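Local coordinates for glycerol uptake operon antiterminator regulatory protein (Listeria monocytogenes str. 4b, PDB 3KTS) that probably acts as a glycerol-3-phosphate-responsive antiterminator that regulates transcription of the glycerol uptake operon and is built as a TIM barrel, at residues Val57-Ala61 against Asp62-Gly66; Tyr72-Asp75 against Phe76-Thr79; Ala121-Lys125 against Val126-Cys130; Gln167-Ala170 against Ser171-Ala175. All coordinates share one frame; numbering follows the deposited sequence.

Contact 1: residues Val57-Ala61 against Asp62-Gly66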
ATOM      1  N   VAL A  57       3.625  -3.501   8.977  1.00 82.83           N
ATOM      2  CA  VAL A  57       2.879  -2.287   8.624  1.00 83.13           C
ATOM      3  C   VAL A  57       3.327  -1.618   7.316  1.00 85.26           C
ATOM      4  O   VAL A  57       4.514  -1.331   7.114  1.00 83.53           O
ATOM      5  CB  VAL A  57       2.887  -1.249   9.782  1.00 78.18           C
ATOM      6  CG1 VAL A  57       2.097   0.007   9.413  1.00 78.39           C
ATOM      7  CG2 VAL A  57       2.307  -1.856  11.029  1.00 78.58           C
ATOM      8  N   LEU A  58       2.356  -1.393   6.434  1.00 80.75           N
ATOM      9  CA  LEU A  58       2.531  -0.537   5.268  1.00 78.35           C
ATOM     10  C   LEU A  58       1.865   0.804   5.576  1.00 73.51           C
ATOM     11  O   LEU A  58       0.645   0.876   5.751  1.00 71.43           O
ATOM     12  CB  LEU A  58       1.927  -1.196   4.024  1.00 73.42           C
ATOM     13  CG  LEU A  58       2.438  -2.617   3.730  1.00 79.34           C
ATOM     14  CD1 LEU A  58       1.532  -3.376   2.759  1.00 67.30           C
ATOM     15  CD2 LEU A  58       3.887  -2.604   3.238  1.00 52.48           C
ATOM     16  N   LEU A  59       2.674   1.857   5.666  1.00 67.05           N
ATOM     17  CA  LEU A  59       2.188   3.167   6.104  1.00 73.86           C
ATOM     18  C   LEU A  59       2.052   4.193   4.979  1.00 73.51           C
ATOM     19  O   LEU A  59       3.005   4.458   4.245  1.00 73.35           O
ATOM     20  CB  LEU A  59       3.084   3.729   7.220  1.00 70.24           C
ATOM     21  CG  LEU A  59       2.815   5.172   7.670  1.00 62.95           C
ATOM     22  CD1 LEU A  59       1.425   5.319   8.295  1.00 85.20           C
ATOM     23  CD2 LEU A  59       3.893   5.683   8.622  1.00 74.22           C
ATOM     24  N   HIS A  60       0.864   4.781   4.873  1.00 74.78           N
ATOM     25  CA  HIS A  60       0.634   5.881   3.947  1.00 84.19           C
ATOM     26  C   HIS A  60       1.341   7.154   4.383  1.00 86.85           C
ATOM     27  O   HIS A  60       0.884   7.854   5.291  1.00 89.41           O
ATOM     28  CB  HIS A  60      -0.855   6.132   3.770  1.00 89.37           C
ATOM     29  CG  HIS A  60      -1.480   5.253   2.741  1.00103.84           C
ATOM     30  ND1 HIS A  60      -1.499   5.578   1.403  1.00111.11           N
ATOM     31  CD2 HIS A  60      -2.080   4.045   2.847  1.00111.52           C
ATOM     32  CE1 HIS A  60      -2.095   4.611   0.730  1.00120.20           C
ATOM     33  NE2 HIS A  60      -2.460   3.670   1.582  1.00113.83           N
ATOM     34  N   ALA A  61       2.456   7.436   3.715  1.00 85.72           N
ATOM     35  CA  ALA A  61       3.288   8.601   3.987  1.00 83.76           C
ATOM     36  C   ALA A  61       2.558   9.918   3.721  1.00 88.04           C
ATOM     37  O   ALA A  61       2.830  10.933   4.365  1.00 91.17           O
ATOM     38  CB  ALA A  61       4.541   8.525   3.157  1.00 86.56           C
ATOM     39  N   ASP A  62       1.623   9.884   2.775  1.00 87.61           N
ATOM     40  CA  ASP A  62       0.879  11.066   2.369  1.00 86.52           C
ATOM     41  C   ASP A  62      -0.277  11.403   3.311  1.00 85.42           C
ATOM     42  O   ASP A  62      -0.748  12.543   3.325  1.00 86.44           O
ATOM     43  CB  ASP A  62       0.365  10.893   0.938  1.00 80.71           C
ATOM     44  CG  ASP A  62       1.488  10.730  -0.067  1.00 92.57           C
ATOM     45  OD1 ASP A  62       1.230  10.170  -1.151  1.00 93.82           O
ATOM     46  OD2 ASP A  62       2.628  11.158   0.224  1.00 91.04           O
ATOM     47  N   LEU A  63      -0.712  10.416   4.095  1.00 81.82           N
ATOM     48  CA  LEU A  63      -1.883  10.546   4.964  1.00 77.59           C
ATOM     49  C   LEU A  63      -1.567  10.720   6.462  1.00 80.93           C
ATOM     50  O   LEU A  63      -2.429  10.491   7.318  1.00 82.26           O
ATOM     51  CB  LEU A  63      -2.819   9.349   4.762  1.00 76.37           C
ATOM     52  CG  LEU A  63      -3.461   9.148   3.386  1.00 77.49           C
ATOM     53  CD1 LEU A  63      -4.217   7.839   3.364  1.00 65.22           C
ATOM     54  CD2 LEU A  63      -4.388  10.306   2.997  1.00 59.08           C
ATOM     55  N   VAL A  64      -0.340  11.133   6.772  1.00 80.86           N
ATOM     56  CA  VAL A  64       0.060  11.386   8.157  1.00 77.51           C
ATOM     57  C   VAL A  64      -0.194  12.847   8.522  1.00 75.22           C
ATOM     58  O   VAL A  64       0.615  13.724   8.217  1.00 85.04           O
ATOM     59  CB  VAL A  64       1.546  11.035   8.413  1.00 78.55           C
ATOM     60  CG1 VAL A  64       1.881  11.172   9.902  1.00 70.52           C
ATOM     61  CG2 VAL A  64       1.873   9.630   7.909  1.00 59.92           C
ATOM     62  N   ASN A  65      -1.330  13.097   9.167  1.00 70.32           N
ATOM     63  CA  ASN A  65      -1.683  14.438   9.637  1.00 72.40           C
ATOM     64  C   ASN A  65      -0.629  15.095  10.536  1.00 71.81           C
ATOM     65  O   ASN A  65      -0.165  14.509  11.523  1.00 73.82           O
ATOM     66  CB  ASN A  65      -3.047  14.413  10.322  1.00 68.57           C
ATOM     67  CG  ASN A  65      -4.178  14.188   9.344  1.00 89.61           C
ATOM     68  OD1 ASN A  65      -4.430  15.017   8.462  1.00 99.60           O
ATOM     69  ND2 ASN A  65      -4.868  13.060   9.488  1.00 84.23           N
ATOM     70  N   GLY A  66      -0.243  16.309  10.153  1.00 71.87           N
ATOM     71  CA  GLY A  66       0.781  17.072  10.857  1.00 72.97           C
ATOM     72  C   GLY A  66       2.160  16.940  10.248  1.00 72.50           C
ATOM     73  O   GLY A  66       3.061  17.702  10.599  1.00 76.46           O
TER
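The H60 imidazole receives one branch of L63 obliquely: CD1 of L63 lies 4.2 Å from the centroid of the H60 ring and 30° off its normal, an off-centre CH-pi contact. The same methyl, L63 CD1, is 3.8 Å from H60 CB. The two side chains run alongside each other and point the same way; L63 CG stands beside its own backbone N, which sets CD1 next to the imidazole. The second flat group, the D62 carboxylate, is held from outside the contact: OD1 accepts from T89 N, OD2 from N69 ND2 and S88 OG. Next to the H60-L63 pair the backbone reverses. L63 N donates to H60 O over 3.2 Å, with 149° at the hydrogen and the donor standing 67° out of the carbonyl plane. With A61 and D62 both at right-handed helical backbone angles, residues 60-63 form a type I beta turn where strand 56-60 ends. V64 CG2 packs 3.3 Å from H60 O. More loosely, V64 CG2 lies 4.4 Å from L59 CD1. The H60 side chain touches V34, L36 and R107 and is about 6 Å from an unidentified ligand, which fits the carboxyl end of the strands, where TIM barrels usually bind ligands, but does not prove a function. The chemistry is therefore divided: an apolar methyl flanks the imidazole, one backbone bond closes the turn, and outside donors hold the D62 carboxylate.

Contact 2: residues Tyr72-Asp75 against Phe76-Thr79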
ATOM      1  N   TYR A  72      12.706  15.099   4.412  1.00 72.69           N
ATOM      2  CA  TYR A  72      12.890  15.114   5.866  1.00 69.96           C
ATOM      3  C   TYR A  72      11.827  14.294   6.583  1.00 74.29           C
ATOM      4  O   TYR A  72      12.108  13.648   7.605  1.00 76.03           O
ATOM      5  CB  TYR A  72      12.819  16.531   6.422  1.00 67.41           C
ATOM      6  CG  TYR A  72      13.560  17.582   5.647  1.00 72.07           C
ATOM      7  CD1 TYR A  72      12.888  18.411   4.757  1.00 78.20           C
ATOM      8  CD2 TYR A  72      14.927  17.776   5.828  1.00 62.13           C
ATOM      9  CE1 TYR A  72      13.555  19.393   4.055  1.00 67.66           C
ATOM     10  CE2 TYR A  72      15.606  18.763   5.129  1.00 64.27           C
ATOM     11  CZ  TYR A  72      14.912  19.564   4.243  1.00 60.22           C
ATOM     12  OH  TYR A  72      15.566  20.546   3.540  1.00 78.15           O
ATOM     13  N   ALA A  73      10.607  14.349   6.051  1.00 68.65           N
ATOM     14  CA  ALA A  73       9.483  13.601   6.593  1.00 70.68           C
ATOM     15  C   ALA A  73       9.627  12.106   6.338  1.00 74.23           C
ATOM     16  O   ALA A  73       9.223  11.294   7.169  1.00 79.16           O
ATOM     17  CB  ALA A  73       8.197  14.108   6.014  1.00 71.14           C
ATOM     18  N   ILE A  74      10.210  11.751   5.197  1.00 73.46           N
ATOM     19  CA  ILE A  74      10.419  10.347   4.852  1.00 76.03           C
ATOM     20  C   ILE A  74      11.573   9.787   5.673  1.00 77.94           C
ATOM     21  O   ILE A  74      11.493   8.662   6.172  1.00 80.35           O
ATOM     22  CB  ILE A  74      10.608  10.149   3.323  1.00 75.71           C
ATOM     23  CG1 ILE A  74       9.345  10.594   2.573  1.00 72.45           C
ATOM     24  CG2 ILE A  74      10.929   8.695   2.970  1.00 79.75           C
ATOM     25  CD1 ILE A  74       8.014  10.110   3.176  1.00 59.95           C
ATOM     26  N   ASP A  75      12.615  10.605   5.841  1.00 81.22           N
ATOM     27  CA  ASP A  75      13.720  10.334   6.771  1.00 80.22           C
ATOM     28  C   ASP A  75      13.216   9.959   8.166  1.00 78.55           C
ATOM     29  O   ASP A  75      13.663   8.970   8.735  1.00 78.06           O
ATOM     30  CB  ASP A  75      14.659  11.545   6.859  1.00 77.43           C
ATOM     31  CG  ASP A  75      15.595  11.645   5.669  1.00 90.38           C
ATOM     32  OD1 ASP A  75      16.053  10.583   5.198  1.00 86.60           O
ATOM     33  OD2 ASP A  75      15.882  12.778   5.211  1.00 82.32           O
ATOM     34  N   PHE A  76      12.272  10.749   8.679  1.00 80.90           N
ATOM     35  CA  PHE A  76      11.610  10.524   9.969  1.00 80.57           C
ATOM     36  C   PHE A  76      10.878   9.188  10.033  1.00 83.83           C
ATOM     37  O   PHE A  76      10.949   8.484  11.041  1.00 84.67           O
ATOM     38  CB  PHE A  76      10.639  11.675  10.230  1.00 79.24           C
ATOM     39  CG  PHE A  76       9.789  11.519  11.464  1.00 75.26           C
ATOM     40  CD1 PHE A  76       8.408  11.373  11.352  1.00 81.90           C
ATOM     41  CD2 PHE A  76      10.356  11.560  12.732  1.00 75.04           C
ATOM     42  CE1 PHE A  76       7.610  11.250  12.479  1.00 76.54           C
ATOM     43  CE2 PHE A  76       9.567  11.431  13.867  1.00 64.35           C
ATOM     44  CZ  PHE A  76       8.189  11.289  13.741  1.00 76.46           C
ATOM     45  N   LEU A  77      10.190   8.843   8.949  1.00 86.65           N
ATOM     46  CA  LEU A  77       9.443   7.593   8.877  1.00 81.35           C
ATOM     47  C   LEU A  77      10.362   6.390   8.866  1.00 81.96           C
ATOM     48  O   LEU A  77      10.027   5.355   9.432  1.00 91.29           O
ATOM     49  CB  LEU A  77       8.544   7.562   7.643  1.00 77.96           C
ATOM     50  CG  LEU A  77       7.415   8.587   7.546  1.00 69.44           C
ATOM     51  CD1 LEU A  77       6.592   8.302   6.311  1.00 58.43           C
ATOM     52  CD2 LEU A  77       6.541   8.581   8.791  1.00 72.48           C
ATOM     53  N   CYS A  78      11.521   6.542   8.234  1.00 79.59           N
ATOM     54  CA  CYS A  78      12.462   5.439   8.057  1.00 85.32           C
ATOM     55  C   CYS A  78      13.404   5.239   9.236  1.00 87.88           C
ATOM     56  O   CYS A  78      13.751   4.104   9.569  1.00 92.52           O
ATOM     57  CB  CYS A  78      13.279   5.650   6.789  1.00 91.58           C
ATOM     58  SG  CYS A  78      12.306   5.614   5.271  1.00 92.81           S
ATOM     59  N   THR A  79      13.824   6.339   9.857  1.00 91.94           N
ATOM     60  CA  THR A  79      14.775   6.289  10.968  1.00 87.78           C
ATOM     61  C   THR A  79      14.104   6.248  12.342  1.00 91.03           C
ATOM     62  O   THR A  79      14.622   5.608  13.256  1.00 97.97           O
ATOM     63  CB  THR A  79      15.797   7.462  10.932  1.00 87.76           C
ATOM     64  OG1 THR A  79      15.105   8.717  11.020  1.00 83.71           O
ATOM     65  CG2 THR A  79      16.639   7.427   9.655  1.00 70.45           C
TER
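T79 folds back on D75 because its first torsion, chi1 61°, sets OG1 between its own backbone N and carbonyl carbon, and from there the hydroxyl donates to D75 O over 2.7 Å. That donor stands above the carbonyl plane. The backbone T79 N reaches the same D75 O at 2.9 Å, so one carbonyl accepts two sound bonds; C78 N adds a weak third. I74 and L77 meet on another side of the helix. Both place CG (CG1 in I74) anti to the carbonyl carbon, with chi1 -62° and -64°, and the side chains then cross obliquely until I74 CD1 and L77 CD1 are 3.9 Å apart. The other I74 branch, CG2, lies 4.1 Å from C78 SG.

These pairs are spaced three and four residues apart along helix 71-81, one of the helices that surround the strands of the TIM barrel, and ordinary alpha-helical bonds carry them. F76 N donates to Y72 O at 3.1 Å, L77 N to A73 O at 3.2 Å, and C78 N to I74 O at 3.0 Å; a wider pi-type turn appears at 77-79. A73 O also lies at the edge of the F76 ring, near its plane. I74 and L77 both rest on A61, and I74 extends to A93 and K96 of helix 91-99. The D75 carboxylate has partners outside this helix: OD1 accepts from H100 NE2, while OD2 and K96 NZ form a long, weak ion pair.

Contact 3: residues Ala121-Lys125 against Val126-Cys130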
ATOM      1  N   ALA A 121       5.257   7.144 -16.569  1.00 81.91           N
ATOM      2  CA  ALA A 121       6.508   7.874 -16.718  1.00 79.71           C
ATOM      3  C   ALA A 121       7.192   8.050 -15.360  1.00 79.70           C
ATOM      4  O   ALA A 121       8.417   7.974 -15.270  1.00 87.60           O
ATOM      5  CB  ALA A 121       6.263   9.230 -17.396  1.00 60.25           C
ATOM      6  N   LEU A 122       6.394   8.258 -14.310  1.00 78.06           N
ATOM      7  CA  LEU A 122       6.920   8.420 -12.948  1.00 72.98           C
ATOM      8  C   LEU A 122       7.440   7.100 -12.388  1.00 73.81           C
ATOM      9  O   LEU A 122       8.500   7.067 -11.761  1.00 75.08           O
ATOM     10  CB  LEU A 122       5.867   9.021 -12.008  1.00 74.93           C
ATOM     11  CG  LEU A 122       6.343   9.503 -10.628  1.00 68.57           C
ATOM     12  CD1 LEU A 122       7.587  10.402 -10.729  1.00 57.00           C
ATOM     13  CD2 LEU A 122       5.240  10.227  -9.890  1.00 51.44           C
ATOM     14  N   ILE A 123       6.682   6.028 -12.629  1.00 73.76           N
ATOM     15  CA  ILE A 123       7.074   4.658 -12.288  1.00 76.80           C
ATOM     16  C   ILE A 123       8.404   4.301 -12.954  1.00 82.98           C
ATOM     17  O   ILE A 123       9.290   3.722 -12.319  1.00 83.78           O
ATOM     18  CB  ILE A 123       5.971   3.648 -12.701  1.00 70.29           C
ATOM     19  CG1 ILE A 123       4.785   3.740 -11.741  1.00 74.90           C
ATOM     20  CG2 ILE A 123       6.495   2.217 -12.712  1.00 74.60           C
ATOM     21  CD1 ILE A 123       3.511   3.149 -12.299  1.00 79.00           C
ATOM     22  N   GLN A 124       8.534   4.682 -14.225  1.00 85.84           N
ATOM     23  CA  GLN A 124       9.745   4.450 -15.001  1.00 90.62           C
ATOM     24  C   GLN A 124      10.944   5.152 -14.382  1.00 87.54           C
ATOM     25  O   GLN A 124      12.035   4.582 -14.324  1.00 86.57           O
ATOM     26  CB  GLN A 124       9.555   4.928 -16.446  1.00 96.80           C
ATOM     27  CG  GLN A 124      10.529   4.308 -17.448  1.00111.16           C
ATOM     28  CD  GLN A 124      10.312   2.810 -17.633  1.00134.08           C
ATOM     29  OE1 GLN A 124       9.175   2.332 -17.676  1.00126.26           O
ATOM     30  NE2 GLN A 124      11.409   2.063 -17.747  1.00133.41           N
ATOM     31  N   LYS A 125      10.722   6.380 -13.916  1.00 87.98           N
ATOM     32  CA  LYS A 125      11.773   7.200 -13.319  1.00 88.06           C
ATOM     33  C   LYS A 125      12.221   6.688 -11.943  1.00 84.68           C
ATOM     34  O   LYS A 125      13.410   6.462 -11.726  1.00 84.95           O
ATOM     35  CB  LYS A 125      11.339   8.678 -13.251  1.00 85.81           C
ATOM     36  CG  LYS A 125      12.158   9.547 -12.278  1.00 91.96           C
ATOM     37  CD  LYS A 125      11.860  11.035 -12.403  1.00 87.15           C
ATOM     38  CE  LYS A 125      12.701  11.679 -13.502  1.00112.84           C
ATOM     39  NZ  LYS A 125      12.614  13.169 -13.488  1.00117.06           N
ATOM     40  N   VAL A 126      11.279   6.491 -11.027  1.00 80.29           N
ATOM     41  CA  VAL A 126      11.648   6.256  -9.625  1.00 84.73           C
ATOM     42  C   VAL A 126      11.851   4.781  -9.272  1.00 79.21           C
ATOM     43  O   VAL A 126      12.422   4.465  -8.224  1.00 82.71           O
ATOM     44  CB  VAL A 126      10.666   6.933  -8.632  1.00 85.47           C
ATOM     45  CG1 VAL A 126      10.495   8.421  -8.968  1.00 85.42           C
ATOM     46  CG2 VAL A 126       9.326   6.215  -8.622  1.00 85.88           C
ATOM     47  N   GLN A 127      11.399   3.903 -10.164  1.00 74.08           N
ATOM     48  CA  GLN A 127      11.525   2.453 -10.021  1.00 74.70           C
ATOM     49  C   GLN A 127      11.049   1.943  -8.660  1.00 77.91           C
ATOM     50  O   GLN A 127      11.858   1.508  -7.842  1.00 79.06           O
ATOM     51  CB  GLN A 127      12.961   1.986 -10.318  1.00 75.83           C
ATOM     52  CG  GLN A 127      13.345   2.023 -11.782  1.00 87.43           C
ATOM     53  CD  GLN A 127      12.452   1.144 -12.633  1.00107.12           C
ATOM     54  OE1 GLN A 127      12.248  -0.035 -12.329  1.00118.43           O
ATOM     55  NE2 GLN A 127      11.907   1.715 -13.703  1.00106.58           N
ATOM     56  N   PRO A 128       9.730   1.985  -8.418  1.00 79.79           N
ATOM     57  CA  PRO A 128       9.272   1.596  -7.102  1.00 75.20           C
ATOM     58  C   PRO A 128       9.368   0.097  -6.923  1.00 77.83           C
ATOM     59  O   PRO A 128       9.389  -0.645  -7.905  1.00 86.13           O
ATOM     60  CB  PRO A 128       7.813   2.034  -7.104  1.00 73.39           C
ATOM     61  CG  PRO A 128       7.400   1.955  -8.513  1.00 76.62           C
ATOM     62  CD  PRO A 128       8.606   2.338  -9.309  1.00 85.58           C
ATOM     63  N   ASP A 129       9.430  -0.339  -5.671  1.00 82.54           N
ATOM     64  CA  ASP A 129       9.458  -1.758  -5.347  1.00 83.52           C
ATOM     65  C   ASP A 129       8.132  -2.409  -5.700  1.00 77.41           C
ATOM     66  O   ASP A 129       8.078  -3.601  -5.988  1.00 77.42           O
ATOM     67  CB  ASP A 129       9.752  -1.965  -3.859  1.00 85.44           C
ATOM     68  CG  ASP A 129      11.128  -1.458  -3.449  1.00 98.60           C
ATOM     69  OD1 ASP A 129      12.097  -1.635  -4.226  1.00109.48           O
ATOM     70  OD2 ASP A 129      11.241  -0.889  -2.340  1.00 94.68           O
ATOM     71  N   CYS A 130       7.072  -1.606  -5.688  1.00 82.53           N
ATOM     72  CA  CYS A 130       5.715  -2.088  -5.902  1.00 84.74           C
ATOM     73  C   CYS A 130       4.822  -0.930  -6.359  1.00 78.14           C
ATOM     74  O   CYS A 130       5.186   0.223  -6.186  1.00 77.81           O
ATOM     75  CB  CYS A 130       5.197  -2.679  -4.592  1.00 77.32           C
ATOM     76  SG  CYS A 130       3.691  -3.618  -4.714  1.00 95.07           S
TER
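Q127 bends back over the last helical turn toward Q124. From CB the chain runs to CG, 3.8 Å from Q124 O, a first step set by chi1 -73°. The bend at chi2 carries CD past Q124 O at nearly the same distance, 3.9 Å, and only NE2 bonds to it. At this tip NE2 donates to Q124 O over 2.9 Å, with 167° at the hydrogen and the acceptor only 7° out of the amide plane, so the amide points one N-H straight at the carbonyl. NE2 of Q127 also lies 3.6 Å from I123 O, a proximity rather than a bond. The Q127 backbone N, meanwhile, donates to I123 O at 3.0 Å. Q127 is the first residue to leave helical angles, with positive phi, at the end of helix 113-126; the chain then passes through P128 toward strand 130-134, an alpha-to-beta connection of the TIM barrel. The I123 and P128 side chains meet at about a right angle, I123 CG2 to P128 CD 4.0 Å. One residue earlier, V126 N bonds L122 O at 2.9 Å, and L122 CD1 packs against V126 CG1 at 3.9 Å. K98 NZ, from helix 91-99, donates to both V126 O and Q127 O, while V126 and P128 each touch I94 and Q106.

Contact 4: residues Gln167-Ala170 against Ser171-Ala175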
ATOM      1  N   GLN A 167     -10.995 -11.580  -9.684  1.00 83.97           N
ATOM      2  CA  GLN A 167     -10.877 -11.016 -11.032  1.00 83.35           C
ATOM      3  C   GLN A 167      -9.620 -10.175 -11.205  1.00 83.48           C
ATOM      4  O   GLN A 167      -8.931 -10.277 -12.222  1.00 83.18           O
ATOM      5  CB  GLN A 167     -12.101 -10.157 -11.364  1.00 80.99           C
ATOM      6  CG  GLN A 167     -13.319 -10.931 -11.844  1.00 89.58           C
ATOM      7  CD  GLN A 167     -14.576 -10.078 -11.903  1.00 94.17           C
ATOM      8  OE1 GLN A 167     -15.439 -10.290 -12.754  1.00 98.61           O
ATOM      9  NE2 GLN A 167     -14.688  -9.109 -10.995  1.00 97.48           N
ATOM     10  N   VAL A 168      -9.323  -9.351 -10.204  1.00 81.76           N
ATOM     11  CA  VAL A 168      -8.184  -8.445 -10.284  1.00 83.88           C
ATOM     12  C   VAL A 168      -6.848  -9.161 -10.020  1.00 81.62           C
ATOM     13  O   VAL A 168      -5.831  -8.817 -10.618  1.00 81.87           O
ATOM     14  CB  VAL A 168      -8.396  -7.158  -9.418  1.00 84.41           C
ATOM     15  CG1 VAL A 168      -8.145  -7.401  -7.926  1.00 84.80           C
ATOM     16  CG2 VAL A 168      -7.538  -6.037  -9.933  1.00 90.61           C
ATOM     17  N   ILE A 169      -6.877 -10.178  -9.160  1.00 83.88           N
ATOM     18  CA  ILE A 169      -5.696 -10.988  -8.846  1.00 80.82           C
ATOM     19  C   ILE A 169      -5.353 -11.888 -10.037  1.00 76.19           C
ATOM     20  O   ILE A 169      -4.177 -12.120 -10.330  1.00 81.65           O
ATOM     21  CB  ILE A 169      -5.882 -11.773  -7.503  1.00 77.46           C
ATOM     22  CG1 ILE A 169      -5.697 -10.819  -6.320  1.00 83.20           C
ATOM     23  CG2 ILE A 169      -4.911 -12.945  -7.370  1.00 75.22           C
ATOM     24  CD1 ILE A 169      -5.832 -11.467  -4.953  1.00 86.27           C
ATOM     25  N   ALA A 170      -6.382 -12.342 -10.750  1.00 66.08           N
ATOM     26  CA  ALA A 170      -6.180 -13.136 -11.961  1.00 78.84           C
ATOM     27  C   ALA A 170      -5.717 -12.291 -13.148  1.00 85.34           C
ATOM     28  O   ALA A 170      -5.267 -12.828 -14.157  1.00 97.16           O
ATOM     29  CB  ALA A 170      -7.439 -13.889 -12.322  1.00 73.20           C
ATOM     30  N   SER A 171      -5.848 -10.973 -13.026  1.00 87.04           N
ATOM     31  CA  SER A 171      -5.421 -10.049 -14.066  1.00 87.83           C
ATOM     32  C   SER A 171      -3.935  -9.705 -13.964  1.00 91.97           C
ATOM     33  O   SER A 171      -3.341  -9.208 -14.923  1.00 91.24           O
ATOM     34  CB  SER A 171      -6.254  -8.777 -13.998  1.00 85.37           C
ATOM     35  OG  SER A 171      -7.575  -9.025 -14.433  1.00 91.16           O
ATOM     36  N   GLY A 172      -3.340  -9.964 -12.801  1.00 88.98           N
ATOM     37  CA  GLY A 172      -1.925  -9.685 -12.593  1.00 83.53           C
ATOM     38  C   GLY A 172      -1.576  -9.105 -11.236  1.00 80.04           C
ATOM     39  O   GLY A 172      -0.390  -8.955 -10.915  1.00 76.77           O
ATOM     40  N   ALA A 173      -2.593  -8.772 -10.442  1.00 75.58           N
ATOM     41  CA  ALA A 173      -2.359  -8.227  -9.104  1.00 74.70           C
ATOM     42  C   ALA A 173      -1.796  -9.282  -8.160  1.00 78.31           C
ATOM     43  O   ALA A 173      -2.241 -10.432  -8.153  1.00 78.11           O
ATOM     44  CB  ALA A 173      -3.613  -7.612  -8.531  1.00 75.24           C
ATOM     45  N   ILE A 174      -0.797  -8.864  -7.389  1.00 78.66           N
ATOM     46  CA  ILE A 174      -0.088  -9.718  -6.446  1.00 76.14           C
ATOM     47  C   ILE A 174      -0.912  -9.861  -5.157  1.00 81.02           C
ATOM     48  O   ILE A 174      -0.870 -10.905  -4.498  1.00 84.15           O
ATOM     49  CB  ILE A 174       1.375  -9.187  -6.206  1.00 71.65           C
ATOM     50  CG1 ILE A 174       2.209 -10.125  -5.334  1.00 80.44           C
ATOM     51  CG2 ILE A 174       1.385  -7.786  -5.634  1.00 82.03           C
ATOM     52  CD1 ILE A 174       3.618  -9.618  -5.084  1.00 77.67           C
ATOM     53  N   ALA A 175      -1.682  -8.817  -4.834  1.00 81.38           N
ATOM     54  CA  ALA A 175      -2.575  -8.782  -3.667  1.00 78.40           C
ATOM     55  C   ALA A 175      -3.580  -7.638  -3.790  1.00 77.83           C
ATOM     56  O   ALA A 175      -3.520  -6.838  -4.725  1.00 85.46           O
ATOM     57  CB  ALA A 175      -1.783  -8.652  -2.358  1.00 63.35           C
TER
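V168 O accepts a sound bond from A173 N and a weak one from S171 N, both from the chain that follows it. A173 N donates to V168 O from 3.2 Å in the carbonyl plane, on a lone pair, with 155° at the hydrogen. A second weak bond, G172 N to I169 O at 3.4 Å, completes the pattern: together with the positive phi of G172, 140°, the bond from A173 and this one define a Schellman motif that ends helix 162-169. The S171 side chain takes part as well. With OG anti to the carbonyl carbon and beside its own N, chi1 -71°, the S171 hydroxyl donates mainly to Q167 O, 2.9 Å from OG and four residues back; P139 O is a weak second neighbour. Beyond the glycine, the A173 methyl faces the helix, its CB 4.5 Å from V168 CG2 and 4.4 Å from I169 CG1, an apolar contact that follows the reversal. The motif turns the chain from helix 162-169 into strand 173-178, closing the beta-alpha-beta unit begun by strand 153-156; V168 packs on A155 of that strand, and V168 and A173 both meet V142 of helix 139-149.

How the contacts relate
The four contacts follow the chain in series. Contact 1 turns from strand 56-60 into strand 64-65, ahead of helix 71-81; contact 2 lies inside that helix; contacts 3 and 4 are helix-to-strand connections. Contacts 1 and 2 are neighbours, their centres 11 Å apart, and touch directly, A61 CB lying 3.8 Å from both L77 CD1 and I74 CD1. Contact 3 is about 19 Å from contact 1 and 20 Å from contacts 2 and 4, centre to centre. Contacts 2 and 4, 31 Å apart between centres, sit on opposite sides of the chain's centre. Contacts 1 and 4 also lie on opposite sides of it yet reach the same parallel sheet, so these local turns belong to one closed barrel.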